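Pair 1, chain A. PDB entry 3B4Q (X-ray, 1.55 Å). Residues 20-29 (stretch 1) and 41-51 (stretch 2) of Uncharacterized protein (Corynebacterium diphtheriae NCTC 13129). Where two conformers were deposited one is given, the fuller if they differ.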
# COMPACT_ATOMS: atom_id res chain seq x y z
N PRO A 20 -2.52 2.15 -10.53
CA PRO A 20 -1.14 2.19 -9.99
C PRO A 20 -1.00 1.61 -8.56
O PRO A 20 0.06 1.10 -8.19
CB PRO A 20 -0.79 3.67 -10.03
CG PRO A 20 -1.63 4.19 -11.05
CD PRO A 20 -2.94 3.49 -10.97
N VAL A 21 -2.08 1.73 -7.78
CA VAL A 21 -2.09 1.16 -6.43
C VAL A 21 -2.12 -0.36 -6.59
O VAL A 21 -1.33 -1.11 -5.96
CB VAL A 21 -3.30 1.68 -5.62
CG1 VAL A 21 -3.39 0.94 -4.32
CG2 VAL A 21 -3.13 3.20 -5.35
N GLN A 22 -2.99 -0.85 -7.47
CA GLN A 22 -3.05 -2.29 -7.72
C GLN A 22 -1.70 -2.85 -8.19
O GLN A 22 -1.28 -3.95 -7.77
CB GLN A 22 -4.14 -2.61 -8.75
CG GLN A 22 -5.53 -2.33 -8.18
CD GLN A 22 -6.63 -2.85 -9.07
OE1 GLN A 22 -6.37 -3.41 -10.14
NE2 GLN A 22 -7.87 -2.69 -8.63
N ALA A 23 -1.01 -2.11 -9.06
CA ALA A 23 0.27 -2.53 -9.58
C ALA A 23 1.33 -2.61 -8.47
O ALA A 23 2.07 -3.60 -8.36
CB ALA A 23 0.75 -1.56 -10.65
N ALA A 24 1.39 -1.56 -7.64
CA ALA A 24 2.43 -1.53 -6.60
C ALA A 24 2.19 -2.68 -5.61
O ALA A 24 3.13 -3.40 -5.21
CB ALA A 24 2.42 -0.17 -5.88
N VAL A 25 0.92 -2.91 -5.27
CA VAL A 25 0.59 -3.98 -4.31
C VAL A 25 0.82 -5.39 -4.93
O VAL A 25 1.38 -6.28 -4.27
CB VAL A 25 -0.84 -3.78 -3.77
CG1 VAL A 25 -1.30 -4.98 -2.98
CG2 VAL A 25 -0.90 -2.47 -2.96
N ALA A 26 0.44 -5.55 -6.19
CA ALA A 26 0.66 -6.84 -6.88
C ALA A 26 2.15 -7.22 -6.88
O ALA A 26 2.51 -8.39 -6.63
CB ALA A 26 0.17 -6.78 -8.32
N GLY A 27 3.00 -6.25 -7.24
CA GLY A 27 4.45 -6.51 -7.30
C GLY A 27 4.98 -6.94 -5.94
O GLY A 27 5.79 -7.86 -5.83
N ALA A 28 4.54 -6.24 -4.88
CA ALA A 28 5.00 -6.58 -3.53
C ALA A 28 4.53 -7.97 -3.14
O ALA A 28 5.30 -8.75 -2.58
CB ALA A 28 4.47 -5.52 -2.50
N GLN A 29 3.27 -8.29 -3.41
CA GLN A 29 2.72 -9.55 -2.98
C GLN A 29 3.42 -10.69 -3.70
O GLN A 29 3.74 -11.70 -3.07
CB GLN A 29 1.20 -9.53 -3.20
CG GLN A 29 0.47 -10.73 -2.69
CD GLN A 29 -1.03 -10.48 -2.59
OE1 GLN A 29 -1.48 -9.45 -2.07
NE2 GLN A 29 -1.81 -11.46 -3.03
N GLU A 41 3.85 -6.21 5.13
CA GLU A 41 4.85 -5.18 5.33
C GLU A 41 5.41 -4.69 3.97
O GLU A 41 5.60 -3.48 3.75
CB GLU A 41 5.98 -5.73 6.20
CG GLU A 41 7.11 -4.80 6.36
CD GLU A 41 8.10 -5.29 7.41
OE1 GLU A 41 7.69 -6.08 8.30
OE2 GLU A 41 9.27 -4.86 7.35
N LEU A 42 5.70 -5.64 3.07
CA LEU A 42 6.20 -5.26 1.76
C LEU A 42 5.16 -4.45 0.98
O LEU A 42 5.48 -3.47 0.29
CB LEU A 42 6.64 -6.50 0.96
CG LEU A 42 8.12 -6.78 0.67
CD1 LEU A 42 8.16 -7.53 -0.63
CD2 LEU A 42 8.94 -5.50 0.51
N ALA A 43 3.90 -4.87 1.06
CA ALA A 43 2.84 -4.13 0.37
C ALA A 43 2.65 -2.70 0.92
O ALA A 43 2.44 -1.74 0.16
CB ALA A 43 1.53 -4.91 0.41
N VAL A 44 2.69 -2.55 2.24
CA VAL A 44 2.66 -1.20 2.82
C VAL A 44 3.84 -0.36 2.29
O VAL A 44 3.65 0.78 1.83
CB VAL A 44 2.67 -1.26 4.39
CG1 VAL A 44 2.95 0.16 4.98
CG2 VAL A 44 1.35 -1.88 4.92
N ASP A 45 5.06 -0.92 2.33
CA ASP A 45 6.23 -0.17 1.81
C ASP A 45 6.06 0.23 0.32
O ASP A 45 6.37 1.36 -0.07
CB ASP A 45 7.50 -0.98 1.97
CG ASP A 45 7.94 -1.14 3.45
OD1 ASP A 45 7.39 -0.44 4.34
OD2 ASP A 45 8.86 -1.99 3.69
N ALA A 46 5.62 -0.72 -0.51
CA ALA A 46 5.45 -0.48 -1.96
C ALA A 46 4.39 0.60 -2.20
O ALA A 46 4.58 1.50 -3.04
CB ALA A 46 5.08 -1.77 -2.67
N LEU A 47 3.28 0.55 -1.46
CA LEU A 47 2.24 1.54 -1.68
C LEU A 47 2.67 2.92 -1.15
O LEU A 47 2.45 3.97 -1.80
CB LEU A 47 0.94 1.07 -1.03
CG LEU A 47 -0.29 1.99 -1.18
CD1 LEU A 47 -0.44 2.41 -2.68
CD2 LEU A 47 -1.49 1.31 -0.64
N TYR A 48 3.32 2.95 0.01
CA TYR A 48 3.83 4.21 0.51
C TYR A 48 4.79 4.81 -0.53
O TYR A 48 4.75 6.01 -0.86
CB TYR A 48 4.52 3.99 1.85
CG TYR A 48 5.06 5.26 2.47
CD1 TYR A 48 4.21 6.32 2.73
CD2 TYR A 48 6.40 5.39 2.79
CE1 TYR A 48 4.65 7.50 3.30
CE2 TYR A 48 6.87 6.59 3.38
CZ TYR A 48 5.96 7.62 3.61
OH TYR A 48 6.33 8.82 4.17
N ASN A 49 5.66 3.97 -1.09
CA ASN A 49 6.58 4.50 -2.06
C ASN A 49 5.86 5.02 -3.29
O ASN A 49 6.23 6.07 -3.81
CB ASN A 49 7.64 3.48 -2.45
CG ASN A 49 8.75 4.11 -3.27
OD1 ASN A 49 9.45 5.03 -2.81
ND2 ASN A 49 8.89 3.66 -4.51
N ALA A 50 4.81 4.31 -3.74
CA ALA A 50 4.06 4.74 -4.92
C ALA A 50 3.44 6.13 -4.71
O ALA A 50 3.42 6.97 -5.62
CB ALA A 50 2.95 3.73 -5.26
N ILE A 51 2.93 6.35 -3.51
CA ILE A 51 2.36 7.66 -3.16
C ILE A 51 3.46 8.73 -3.26
O ILE A 51 3.24 9.80 -3.82
CB ILE A 51 1.77 7.64 -1.75
CG1 ILE A 51 0.56 6.67 -1.72
CG2 ILE A 51 1.42 9.10 -1.30
CD1 ILE A 51 0.10 6.22 -0.31

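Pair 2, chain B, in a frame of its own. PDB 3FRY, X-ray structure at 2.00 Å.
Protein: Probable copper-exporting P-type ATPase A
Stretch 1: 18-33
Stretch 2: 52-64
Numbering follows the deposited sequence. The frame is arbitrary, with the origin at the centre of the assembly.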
# COMPACT_ATOMS: atom_id res chain seq x y z
N HIS B 18 -0.39 -1.42 11.02
CA HIS B 18 -0.77 -1.18 12.41
C HIS B 18 -2.06 -0.37 12.50
O HIS B 18 -2.68 -0.29 13.56
CB HIS B 18 0.37 -0.49 13.20
CG HIS B 18 0.66 0.93 12.81
ND1 HIS B 18 -0.18 1.98 13.12
CD2 HIS B 18 1.75 1.49 12.22
CE1 HIS B 18 0.37 3.12 12.73
NE2 HIS B 18 1.54 2.85 12.19
N CYS B 19 -2.47 0.18 11.37
CA CYS B 19 -3.70 0.98 11.27
C CYS B 19 -4.95 0.11 11.17
O CYS B 19 -6.06 0.55 11.47
CB CYS B 19 -3.64 1.87 10.02
SG CYS B 19 -2.49 3.30 10.03
N VAL B 20 -4.77 -1.13 10.73
CA VAL B 20 -5.89 -2.05 10.53
C VAL B 20 -6.80 -2.34 11.72
O VAL B 20 -8.02 -2.40 11.56
CB VAL B 20 -5.37 -3.40 9.97
CG1 VAL B 20 -6.51 -4.40 9.84
CG2 VAL B 20 -4.73 -3.17 8.62
N ALA B 21 -6.21 -2.53 12.89
CA ALA B 21 -7.00 -2.85 14.08
C ALA B 21 -8.09 -1.84 14.40
O ALA B 21 -9.23 -2.22 14.68
CB ALA B 21 -6.07 -3.04 15.28
N ARG B 22 -7.75 -0.55 14.38
CA ARG B 22 -8.74 0.49 14.68
C ARG B 22 -9.87 0.49 13.67
O ARG B 22 -11.01 0.77 14.02
CB ARG B 22 -8.11 1.88 14.71
CG ARG B 22 -7.70 2.36 16.09
CD ARG B 22 -7.52 3.89 16.12
NE ARG B 22 -8.79 4.61 16.19
CZ ARG B 22 -8.91 5.93 16.17
NH1 ARG B 22 -7.84 6.71 16.08
NH2 ARG B 22 -10.11 6.49 16.25
N VAL B 23 -9.55 0.20 12.41
CA VAL B 23 -10.57 0.17 11.37
C VAL B 23 -11.55 -0.95 11.69
O VAL B 23 -12.77 -0.75 11.63
CB VAL B 23 -9.94 -0.03 9.97
CG1 VAL B 23 -11.04 -0.23 8.92
CG2 VAL B 23 -9.10 1.20 9.61
N LYS B 24 -11.02 -2.12 12.03
CA LYS B 24 -11.86 -3.25 12.37
C LYS B 24 -12.79 -2.90 13.53
O LYS B 24 -14.00 -3.13 13.46
CB LYS B 24 -11.01 -4.47 12.75
CG LYS B 24 -11.84 -5.71 13.05
CD LYS B 24 -10.97 -6.95 13.26
CE LYS B 24 -11.85 -8.19 13.39
NZ LYS B 24 -11.06 -9.46 13.42
N LYS B 25 -12.21 -2.31 14.58
CA LYS B 25 -12.96 -1.92 15.77
C LYS B 25 -14.03 -0.88 15.46
O LYS B 25 -15.16 -0.99 15.93
CB LYS B 25 -12.02 -1.35 16.84
CG LYS B 25 -11.10 -2.37 17.48
CD LYS B 25 -10.26 -1.71 18.58
CE LYS B 25 -9.51 -2.75 19.41
NZ LYS B 25 -8.59 -3.57 18.57
N ALA B 26 -13.66 0.15 14.71
CA ALA B 26 -14.60 1.20 14.35
C ALA B 26 -15.80 0.60 13.59
O ALA B 26 -16.95 0.96 13.84
CB ALA B 26 -13.91 2.26 13.49
N LEU B 27 -15.52 -0.32 12.67
CA LEU B 27 -16.58 -0.97 11.92
C LEU B 27 -17.48 -1.79 12.84
O LEU B 27 -18.70 -1.76 12.70
CB LEU B 27 -16.00 -1.88 10.82
CG LEU B 27 -15.46 -1.16 9.58
CD1 LEU B 27 -14.63 -2.12 8.74
CD2 LEU B 27 -16.63 -0.60 8.79
N GLU B 28 -16.89 -2.51 13.79
CA GLU B 28 -17.69 -3.31 14.72
C GLU B 28 -18.52 -2.37 15.59
O GLU B 28 -19.68 -2.66 15.90
CB GLU B 28 -16.78 -4.18 15.60
CG GLU B 28 -15.93 -5.14 14.79
CD GLU B 28 -14.89 -5.86 15.63
OE1 GLU B 28 -14.23 -5.18 16.46
OE2 GLU B 28 -14.73 -7.08 15.46
N GLU B 29 -17.93 -1.24 15.98
CA GLU B 29 -18.64 -0.27 16.79
C GLU B 29 -19.81 0.33 16.03
O GLU B 29 -20.81 0.73 16.62
CB GLU B 29 -17.70 0.85 17.25
CG GLU B 29 -16.71 0.45 18.33
CD GLU B 29 -17.39 -0.11 19.57
OE1 GLU B 29 -18.50 0.37 19.91
OE2 GLU B 29 -16.82 -1.02 20.21
N ALA B 30 -19.68 0.40 14.70
CA ALA B 30 -20.75 0.95 13.87
C ALA B 30 -21.83 -0.11 13.60
O ALA B 30 -22.84 0.18 12.97
CB ALA B 30 -20.17 1.46 12.56
N GLY B 31 -21.60 -1.33 14.07
CA GLY B 31 -22.60 -2.37 13.90
C GLY B 31 -22.35 -3.47 12.88
O GLY B 31 -23.18 -4.36 12.71
N ALA B 32 -21.22 -3.41 12.19
CA ALA B 32 -20.92 -4.43 11.19
C ALA B 32 -20.15 -5.60 11.80
O ALA B 32 -19.46 -5.45 12.81
CB ALA B 32 -20.10 -3.81 10.06
N LYS B 33 -20.28 -6.77 11.18
CA LYS B 33 -19.57 -7.96 11.64
C LYS B 33 -18.44 -8.10 10.63
O LYS B 33 -18.67 -8.39 9.46
CB LYS B 33 -20.49 -9.19 11.60
CG LYS B 33 -19.88 -10.44 12.21
CD LYS B 33 -20.92 -11.55 12.36
CE LYS B 33 -20.31 -12.82 12.92
NZ LYS B 33 -19.23 -13.36 12.04
N ASP B 52 -23.69 3.76 5.19
CA ASP B 52 -23.18 5.11 5.42
C ASP B 52 -22.59 5.23 6.82
O ASP B 52 -21.62 5.96 7.04
CB ASP B 52 -24.30 6.15 5.28
CG ASP B 52 -24.67 6.41 3.85
OD1 ASP B 52 -23.85 6.09 2.97
OD2 ASP B 52 -25.77 6.95 3.60
N LYS B 53 -23.20 4.53 7.76
CA LYS B 53 -22.74 4.54 9.14
C LYS B 53 -21.37 3.87 9.20
O LYS B 53 -20.46 4.35 9.87
CB LYS B 53 -23.75 3.80 10.02
CG LYS B 53 -23.44 3.78 11.49
CD LYS B 53 -24.56 3.07 12.25
CE LYS B 53 -24.30 3.02 13.75
NZ LYS B 53 -25.45 2.40 14.48
N TYR B 54 -21.21 2.76 8.48
CA TYR B 54 -19.94 2.05 8.47
C TYR B 54 -18.85 2.92 7.84
O TYR B 54 -17.72 2.94 8.31
CB TYR B 54 -20.02 0.75 7.68
CG TYR B 54 -21.13 -0.20 8.08
CD1 TYR B 54 -21.67 -0.19 9.37
CD2 TYR B 54 -21.62 -1.12 7.15
CE1 TYR B 54 -22.69 -1.09 9.72
CE2 TYR B 54 -22.63 -2.01 7.49
CZ TYR B 54 -23.16 -2.00 8.76
OH TYR B 54 -24.15 -2.91 9.06
N ILE B 55 -19.21 3.62 6.77
CA ILE B 55 -18.25 4.46 6.07
C ILE B 55 -17.80 5.63 6.93
O ILE B 55 -16.62 5.96 6.96
CB ILE B 55 -18.84 4.98 4.73
CG1 ILE B 55 -18.88 3.83 3.72
CG2 ILE B 55 -17.99 6.14 4.19
CD1 ILE B 55 -19.52 4.18 2.38
N LYS B 56 -18.74 6.24 7.65
CA LYS B 56 -18.40 7.37 8.51
C LYS B 56 -17.52 6.94 9.68
O LYS B 56 -16.71 7.72 10.17
CB LYS B 56 -19.67 8.05 9.04
CG LYS B 56 -20.43 8.83 7.98
CD LYS B 56 -21.54 9.67 8.58
CE LYS B 56 -22.30 10.44 7.50
NZ LYS B 56 -21.40 11.36 6.72
N ALA B 57 -17.67 5.70 10.12
CA ALA B 57 -16.86 5.19 11.23
C ALA B 57 -15.42 5.03 10.75
O ALA B 57 -14.47 5.30 11.49
CB ALA B 57 -17.41 3.86 11.72
N VAL B 58 -15.24 4.59 9.51
CA VAL B 58 -13.90 4.43 8.97
C VAL B 58 -13.24 5.80 8.80
O VAL B 58 -12.06 5.97 9.07
CB VAL B 58 -13.91 3.70 7.61
CG1 VAL B 58 -12.49 3.63 7.05
CG2 VAL B 58 -14.48 2.29 7.77
N GLU B 59 -14.02 6.77 8.34
CA GLU B 59 -13.49 8.12 8.16
C GLU B 59 -13.10 8.72 9.51
O GLU B 59 -12.05 9.34 9.64
CB GLU B 59 -14.53 9.01 7.47
CG GLU B 59 -15.04 8.44 6.15
CD GLU B 59 -16.03 9.36 5.45
OE1 GLU B 59 -16.96 9.87 6.13
OE2 GLU B 59 -15.89 9.56 4.23
N ALA B 60 -13.95 8.52 10.52
CA ALA B 60 -13.68 9.03 11.86
C ALA B 60 -12.42 8.41 12.45
O ALA B 60 -11.73 9.04 13.26
CB ALA B 60 -14.87 8.76 12.77
N ALA B 61 -12.11 7.18 12.05
CA ALA B 61 -10.91 6.50 12.54
C ALA B 61 -9.70 7.09 11.84
O ALA B 61 -8.56 6.79 12.19
CB ALA B 61 -10.99 5.00 12.26
N GLY B 62 -9.95 7.93 10.84
CA GLY B 62 -8.87 8.58 10.12
C GLY B 62 -8.59 8.10 8.70
O GLY B 62 -7.55 8.44 8.14
N TYR B 63 -9.50 7.34 8.11
CA TYR B 63 -9.27 6.85 6.75
C TYR B 63 -10.44 7.13 5.82
O TYR B 63 -11.34 7.90 6.14
CB TYR B 63 -8.97 5.35 6.79
CG TYR B 63 -7.94 5.02 7.85
CD1 TYR B 63 -8.33 4.69 9.15
CD2 TYR B 63 -6.57 5.13 7.58
CE1 TYR B 63 -7.39 4.50 10.16
CE2 TYR B 63 -5.61 4.94 8.59
CZ TYR B 63 -6.04 4.62 9.88
OH TYR B 63 -5.11 4.45 10.90
N GLN B 64 -10.42 6.51 4.64
CA GLN B 64 -11.50 6.69 3.69
C GLN B 64 -12.02 5.34 3.26
O GLN B 64 -11.25 4.39 3.09
CB GLN B 64 -11.02 7.47 2.46
CG GLN B 64 -12.15 7.83 1.51
CD GLN B 64 -13.29 8.55 2.20
OE1 GLN B 64 -14.01 7.97 3.03
NE2 GLN B 64 -13.48 9.83 1.88
O HOH W 1 -25.42 -2.51 11.13

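Both pairs set two helices against each other at close range and nearly antiparallel: the axes approach to 8.2 Å at 146° in pair 1 and to 8.4 Å at 144° in pair 2. The central backbones superpose with an RMSD of 0.4 Å. No direct hydrogen bond joins the two stretches in either pair, so the contact rests on shape and apolar packing.

The short spacing goes with alanine at four matched positions. A24(A) falls on A26(B), A28(A) on A30(B), A46(A) on A57(B) and A50(A) on A61(B), and in all eight residues CA-to-CB points toward the partner. The contacts repeat almost atom for atom. CB of A28(A) lies 3.8 Å from CB of A46(A), and CB of A30(B) the same 3.8 Å from CB of A57(B). CB of A24(A) is 4.0 Å from CB of A50(A), where CB of A26(B) and CB of A61(B) are 4.2 Å apart. Methyl meets backbone too: the carbonyl O of A24(A) is 3.6 Å from CB of A46(A), as O of A26(B) is from CB of A57(B).

Beside this seam, larger apolar residues leave sideways and fill the flank. V21(A) matches V23(B), both with chi1 t, but the volume around them is distributed differently. In pair 1 the longer L47(A) brings CD1 to 3.7 Å from CG1 of V21(A). In pair 2 its counterpart is the shorter V58(B), and the leucine sits on the other helix: L27(B), at the position of V25(A), places CD2 3.7 Å from CG2 of V58(B).

A marked divergence is at A43(A) and Y54(B). The alanine offers a methyl, its CB 4.2 Å from CB of A28(A). The tyrosine instead brings a ring to the matching alanine, its CD1 3.9 Å from CB of A30(B), while O of A30(B) lies at the ring edge, 3.5 Å from CE1 of Y54(B). As a separate detail of pair 2, G31(B), at phi 106°, closes a Schellman motif and the chain turns beside the tyrosine, so that CB of A32(B) sits over the ring face, 3.8 Å from the centroid of Y54(B). A water bridges OH of Y54(B) at 2.5 Å and, weakly, O of G31(B) at 3.3 Å.

The design lesson is a shared alanine seam, with flanks that stay apolar but can move their bulk from one helix to the other.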